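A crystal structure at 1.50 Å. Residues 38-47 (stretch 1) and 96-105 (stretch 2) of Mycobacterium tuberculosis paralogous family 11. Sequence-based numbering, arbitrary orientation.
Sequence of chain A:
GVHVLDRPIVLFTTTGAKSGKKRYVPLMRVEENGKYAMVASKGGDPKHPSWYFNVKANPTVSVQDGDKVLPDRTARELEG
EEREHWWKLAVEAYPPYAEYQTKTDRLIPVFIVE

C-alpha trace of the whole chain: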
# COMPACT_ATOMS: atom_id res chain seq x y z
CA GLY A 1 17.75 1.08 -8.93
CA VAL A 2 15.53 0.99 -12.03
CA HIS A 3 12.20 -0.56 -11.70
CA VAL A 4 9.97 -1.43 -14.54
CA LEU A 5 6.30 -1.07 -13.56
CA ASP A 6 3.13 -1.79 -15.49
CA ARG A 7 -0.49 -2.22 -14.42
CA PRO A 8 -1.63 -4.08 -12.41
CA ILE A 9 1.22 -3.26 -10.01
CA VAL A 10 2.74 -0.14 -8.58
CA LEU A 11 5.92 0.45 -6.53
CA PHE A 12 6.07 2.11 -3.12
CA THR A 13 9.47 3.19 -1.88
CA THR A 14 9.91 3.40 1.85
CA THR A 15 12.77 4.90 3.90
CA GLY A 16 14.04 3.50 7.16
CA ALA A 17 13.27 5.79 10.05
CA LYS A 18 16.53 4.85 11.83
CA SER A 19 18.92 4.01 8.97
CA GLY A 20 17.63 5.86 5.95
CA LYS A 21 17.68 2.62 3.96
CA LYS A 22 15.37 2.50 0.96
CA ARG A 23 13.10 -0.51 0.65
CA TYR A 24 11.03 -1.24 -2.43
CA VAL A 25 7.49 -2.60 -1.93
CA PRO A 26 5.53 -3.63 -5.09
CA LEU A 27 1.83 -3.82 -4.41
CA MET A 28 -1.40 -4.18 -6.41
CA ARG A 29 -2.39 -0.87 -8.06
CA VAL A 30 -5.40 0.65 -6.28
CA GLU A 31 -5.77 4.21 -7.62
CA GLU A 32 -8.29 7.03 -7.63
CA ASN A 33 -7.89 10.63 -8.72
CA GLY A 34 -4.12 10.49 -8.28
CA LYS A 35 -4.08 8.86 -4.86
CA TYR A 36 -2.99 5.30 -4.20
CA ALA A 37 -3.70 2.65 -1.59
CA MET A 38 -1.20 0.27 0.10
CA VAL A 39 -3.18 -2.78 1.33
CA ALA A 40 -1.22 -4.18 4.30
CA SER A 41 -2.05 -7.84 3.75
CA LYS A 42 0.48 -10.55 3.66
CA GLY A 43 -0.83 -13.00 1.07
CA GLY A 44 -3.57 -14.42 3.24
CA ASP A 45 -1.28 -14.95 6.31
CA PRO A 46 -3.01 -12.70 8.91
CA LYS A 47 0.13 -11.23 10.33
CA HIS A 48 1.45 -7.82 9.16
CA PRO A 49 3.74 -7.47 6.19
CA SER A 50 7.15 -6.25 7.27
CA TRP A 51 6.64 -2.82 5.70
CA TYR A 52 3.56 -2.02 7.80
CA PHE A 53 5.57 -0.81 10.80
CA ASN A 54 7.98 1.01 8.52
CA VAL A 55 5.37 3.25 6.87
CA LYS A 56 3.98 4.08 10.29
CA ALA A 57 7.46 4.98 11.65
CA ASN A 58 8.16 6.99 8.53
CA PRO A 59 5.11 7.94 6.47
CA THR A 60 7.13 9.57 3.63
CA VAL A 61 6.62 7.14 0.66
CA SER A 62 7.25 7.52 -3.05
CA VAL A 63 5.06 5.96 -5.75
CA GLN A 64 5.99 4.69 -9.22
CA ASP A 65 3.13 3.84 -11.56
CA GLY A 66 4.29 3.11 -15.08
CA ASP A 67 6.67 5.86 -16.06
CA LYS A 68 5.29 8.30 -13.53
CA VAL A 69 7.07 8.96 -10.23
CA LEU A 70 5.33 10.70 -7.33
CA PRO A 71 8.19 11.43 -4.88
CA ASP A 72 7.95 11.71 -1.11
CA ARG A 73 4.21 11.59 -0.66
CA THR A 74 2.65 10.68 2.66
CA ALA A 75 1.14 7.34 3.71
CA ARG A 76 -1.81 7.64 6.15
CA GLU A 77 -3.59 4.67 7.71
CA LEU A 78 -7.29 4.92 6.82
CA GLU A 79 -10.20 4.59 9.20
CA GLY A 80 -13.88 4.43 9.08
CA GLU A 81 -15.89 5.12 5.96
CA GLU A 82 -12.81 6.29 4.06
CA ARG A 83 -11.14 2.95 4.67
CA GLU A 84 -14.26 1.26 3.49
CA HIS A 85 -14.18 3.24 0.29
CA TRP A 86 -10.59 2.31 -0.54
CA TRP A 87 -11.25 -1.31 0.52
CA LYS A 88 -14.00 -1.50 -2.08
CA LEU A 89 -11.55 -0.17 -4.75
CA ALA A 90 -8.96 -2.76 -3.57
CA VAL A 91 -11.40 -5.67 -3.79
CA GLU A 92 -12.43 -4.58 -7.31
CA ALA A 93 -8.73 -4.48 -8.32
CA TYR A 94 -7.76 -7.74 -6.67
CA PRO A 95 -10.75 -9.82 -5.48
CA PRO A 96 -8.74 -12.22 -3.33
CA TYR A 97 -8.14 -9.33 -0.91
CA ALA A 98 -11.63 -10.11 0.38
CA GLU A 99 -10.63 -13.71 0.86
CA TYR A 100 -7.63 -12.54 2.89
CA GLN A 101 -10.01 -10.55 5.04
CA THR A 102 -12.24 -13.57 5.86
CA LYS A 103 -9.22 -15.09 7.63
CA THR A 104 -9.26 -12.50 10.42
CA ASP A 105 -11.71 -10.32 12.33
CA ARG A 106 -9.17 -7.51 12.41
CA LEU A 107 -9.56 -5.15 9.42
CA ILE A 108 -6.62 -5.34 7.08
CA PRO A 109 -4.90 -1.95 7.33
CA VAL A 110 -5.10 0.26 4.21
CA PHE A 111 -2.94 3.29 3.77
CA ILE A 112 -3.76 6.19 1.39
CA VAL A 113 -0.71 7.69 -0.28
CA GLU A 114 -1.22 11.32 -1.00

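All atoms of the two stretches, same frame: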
# COMPACT_ATOMS: atom_id res chain seq x y z
N MET A 38 -2.09 1.40 -0.25
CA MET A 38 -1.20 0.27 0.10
C MET A 38 -2.05 -0.64 0.99
O MET A 38 -2.38 -0.28 2.17
CB MET A 38 -0.03 0.75 0.91
CG MET A 38 0.87 1.77 0.17
SD MET A 38 2.25 2.38 1.13
CE MET A 38 3.32 0.98 0.99
N VAL A 39 -2.40 -1.80 0.51
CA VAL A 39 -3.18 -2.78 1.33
C VAL A 39 -2.18 -3.64 2.08
O VAL A 39 -1.37 -4.34 1.50
CB VAL A 39 -4.08 -3.62 0.45
CG1 VAL A 39 -4.79 -4.69 1.27
CG2 VAL A 39 -5.04 -2.73 -0.33
N ALA A 40 -2.19 -3.50 3.43
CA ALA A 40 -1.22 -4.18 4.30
C ALA A 40 -1.63 -5.63 4.65
O ALA A 40 -1.80 -5.96 5.80
CB ALA A 40 -0.96 -3.33 5.58
N SER A 41 -1.86 -6.42 3.60
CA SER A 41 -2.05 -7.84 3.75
C SER A 41 -0.73 -8.47 3.61
O SER A 41 0.26 -7.80 3.40
CB SER A 41 -3.02 -8.36 2.75
OG SER A 41 -2.66 -7.99 1.45
N LYS A 42 -0.71 -9.77 3.77
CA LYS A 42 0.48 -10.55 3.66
C LYS A 42 0.09 -11.89 3.03
O LYS A 42 0.36 -12.99 3.59
CB LYS A 42 1.14 -10.83 5.03
CG LYS A 42 2.58 -11.16 4.85
CD LYS A 42 3.29 -11.65 6.08
CE LYS A 42 4.46 -12.53 5.65
NZ LYS A 42 5.49 -11.85 4.88
N GLY A 43 -0.58 -11.83 1.90
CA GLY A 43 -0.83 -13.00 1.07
C GLY A 43 -1.75 -13.99 1.66
O GLY A 43 -1.76 -15.16 1.22
N GLY A 44 -2.59 -13.56 2.60
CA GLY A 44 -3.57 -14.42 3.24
C GLY A 44 -3.10 -14.93 4.62
O GLY A 44 -3.90 -15.48 5.39
N ASP A 45 -1.83 -14.72 4.94
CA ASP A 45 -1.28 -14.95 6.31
C ASP A 45 -1.72 -13.71 7.12
O ASP A 45 -1.52 -12.60 6.68
CB ASP A 45 0.25 -15.07 6.18
CG ASP A 45 0.98 -15.05 7.50
OD1 ASP A 45 0.33 -14.82 8.58
OD2 ASP A 45 2.24 -15.23 7.43
N PRO A 46 -2.41 -13.90 8.26
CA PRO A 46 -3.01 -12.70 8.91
C PRO A 46 -2.06 -11.76 9.64
O PRO A 46 -2.49 -10.68 10.06
CB PRO A 46 -4.07 -13.27 9.84
CG PRO A 46 -3.53 -14.64 10.18
CD PRO A 46 -2.87 -15.14 8.91
N LYS A 47 -0.79 -12.08 9.69
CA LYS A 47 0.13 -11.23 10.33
C LYS A 47 0.53 -10.08 9.37
O LYS A 47 0.46 -10.21 8.13
CB LYS A 47 1.38 -11.98 10.70
CG LYS A 47 2.31 -12.24 9.55
CD LYS A 47 3.37 -13.30 9.88
CE LYS A 47 4.77 -12.71 10.10
NZ LYS A 47 5.83 -13.74 9.92
N PRO A 96 -9.14 -11.44 -4.47
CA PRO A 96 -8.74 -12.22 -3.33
C PRO A 96 -8.40 -11.44 -2.05
O PRO A 96 -8.36 -12.04 -0.99
CB PRO A 96 -7.54 -13.01 -3.86
CG PRO A 96 -7.76 -13.06 -5.35
CD PRO A 96 -8.30 -11.70 -5.67
N TYR A 97 -8.25 -10.13 -2.13
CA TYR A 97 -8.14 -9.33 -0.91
C TYR A 97 -9.31 -9.63 0.05
O TYR A 97 -9.12 -9.73 1.24
CB TYR A 97 -8.10 -7.84 -1.20
CG TYR A 97 -6.77 -7.27 -1.63
CD1 TYR A 97 -5.58 -7.65 -0.98
CD2 TYR A 97 -6.72 -6.29 -2.61
CE1 TYR A 97 -4.38 -7.06 -1.32
CE2 TYR A 97 -5.50 -5.69 -2.96
CZ TYR A 97 -4.34 -6.08 -2.31
OH TYR A 97 -3.13 -5.44 -2.64
N ALA A 98 -10.50 -9.79 -0.50
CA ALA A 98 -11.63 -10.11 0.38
C ALA A 98 -11.51 -11.52 1.03
O ALA A 98 -11.90 -11.72 2.19
CB ALA A 98 -12.89 -10.05 -0.39
N GLU A 99 -10.97 -12.45 0.28
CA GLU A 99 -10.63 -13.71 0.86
C GLU A 99 -9.60 -13.60 1.99
O GLU A 99 -9.74 -14.23 2.96
CB GLU A 99 -10.17 -14.69 -0.20
CG GLU A 99 -11.27 -15.18 -1.11
CD GLU A 99 -12.46 -15.81 -0.38
OE1 GLU A 99 -12.29 -16.50 0.65
OE2 GLU A 99 -13.59 -15.60 -0.86
N TYR A 100 -8.56 -12.80 1.80
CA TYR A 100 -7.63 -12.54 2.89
C TYR A 100 -8.35 -12.02 4.14
O TYR A 100 -8.05 -12.45 5.28
CB TYR A 100 -6.58 -11.53 2.49
CG TYR A 100 -5.66 -11.86 1.36
CD1 TYR A 100 -5.63 -13.13 0.75
CD2 TYR A 100 -4.82 -10.91 0.88
CE1 TYR A 100 -4.74 -13.38 -0.33
CE2 TYR A 100 -3.96 -11.11 -0.18
CZ TYR A 100 -3.92 -12.37 -0.79
OH TYR A 100 -2.99 -12.54 -1.84
N GLN A 101 -9.33 -11.12 3.93
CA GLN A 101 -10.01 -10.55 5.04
C GLN A 101 -10.84 -11.58 5.80
O GLN A 101 -11.01 -11.43 7.00
CB GLN A 101 -10.90 -9.37 4.59
CG GLN A 101 -11.59 -8.62 5.70
CD GLN A 101 -10.62 -7.93 6.68
OE1 GLN A 101 -10.19 -6.81 6.44
NE2 GLN A 101 -10.24 -8.62 7.73
N THR A 102 -11.40 -12.57 5.11
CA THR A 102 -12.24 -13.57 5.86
C THR A 102 -11.42 -14.38 6.86
O THR A 102 -11.99 -15.03 7.72
CB THR A 102 -12.90 -14.58 4.91
OG1 THR A 102 -11.87 -15.34 4.30
CG2 THR A 102 -13.72 -13.92 3.89
N LYS A 103 -10.10 -14.36 6.75
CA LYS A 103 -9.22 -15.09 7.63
C LYS A 103 -8.87 -14.35 8.92
O LYS A 103 -8.16 -14.89 9.75
CB LYS A 103 -7.96 -15.49 6.85
CG LYS A 103 -8.40 -16.21 5.58
CD LYS A 103 -7.50 -17.35 5.19
CE LYS A 103 -6.63 -16.95 4.02
NZ LYS A 103 -5.69 -18.07 3.71
N THR A 104 -9.38 -13.13 9.12
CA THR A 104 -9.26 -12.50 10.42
C THR A 104 -10.39 -11.50 10.70
O THR A 104 -10.93 -10.88 9.79
CB THR A 104 -7.89 -11.80 10.55
OG1 THR A 104 -7.82 -11.14 11.84
CG2 THR A 104 -7.64 -10.86 9.31
N ASP A 105 -10.72 -11.32 12.00
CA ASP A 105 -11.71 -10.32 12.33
C ASP A 105 -11.11 -8.96 12.33
O ASP A 105 -11.86 -8.01 12.13
CB ASP A 105 -12.32 -10.61 13.70
CG ASP A 105 -13.49 -11.54 13.57
OD1 ASP A 105 -14.54 -11.08 13.08
OD2 ASP A 105 -13.33 -12.71 13.86
O HOH W 1 -1.11 -5.81 -0.75
O HOH W 2 -2.19 -2.37 -2.40

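No direct hydrogen bond joins these two stretches. They are held by the packing of two tyrosine rings from the helix against the end of a strand and the turn that follows it, with two waters supplying the polar links. About 403 Å² of surface is buried in the process, counting both sides.

Tyr97 and Tyr100 lie three residues apart, a little less than one helical turn, so both can serve the same neighbour. Both have chi1 in the m well, a favoured choice on a helix, but they use it differently. The CA-to-CB bond of Tyr100 already points toward stretch 1. That of Tyr97 runs sideways, and with chi1 at -80° and chi2 at -44° the long ring still brings its end nearer to the strand and carries its hydroxyl out to the two waters.

On the other side, the extended backbone at Met38 and Val39 turns alternate side chains to opposite directions: Met38 points away and Val39 toward the helix. With chi1 t, Val39 sets CG1 over one face of the Tyr97 ring, 3.9 Å from its centroid and 24° off the normal, a CH-pi contact. Its CG1 is 3.5 Å from Tyr97 CE1. A compact, branched apolar side chain suits this buried position, where it covers the ring without bringing in a polar group that needs a partner.

Ser41, with chi1 p, places its OG at the edge of the same ring, 3.4 Å from Tyr97 CE1, while its CB lies 3.6 Å from Tyr100 CD2. The small side chain thus touches both aromatics. The Tyr97 hydroxyl is served by water: water 1 lies 2.8 Å from Tyr97 OH and donates to Val39 O at 2.7 Å, with a weak bond to Ser41 OG at 3.5 Å. Water 2 accepts from Val39 N at 3.0 Å and lies 3.2 Å from Tyr97 OH. The phenol therefore reaches both backbone polar groups of Val39 indirectly, while its ring packs against that residue's side chain.

Beyond Ser41, a type I' turn from Lys42 to Asp45, closed by Asp45 N to Lys42 O at 3.1 Å, lays its two glycines over one face of Tyr100. Gly44 CA is 3.9 Å from the ring centroid, 29° off the normal, in a second CH-pi contact, and Gly43 C is 3.6 Å from Tyr100 CE1. Both glycines have positive phi, as this turn requires. At Gly44 a CB would also be jammed against the preceding carbonyl oxygen and would lie 3.4 Å from Tyr100 CD1, so glycine lets the backbone itself sit close to the ring.

Past the helix, Lys103 points toward stretch 1. Its chi1 is m, but chi2 and chi3, at -143° and -104°, lie between wells; the long aliphatic chain lays its CE methylene 3.4 Å from Gly44 O. Pro46 is looser, its CB 4.2 Å from Thr104 CB. This exposed proline offers a rigid apolar surface at the margin.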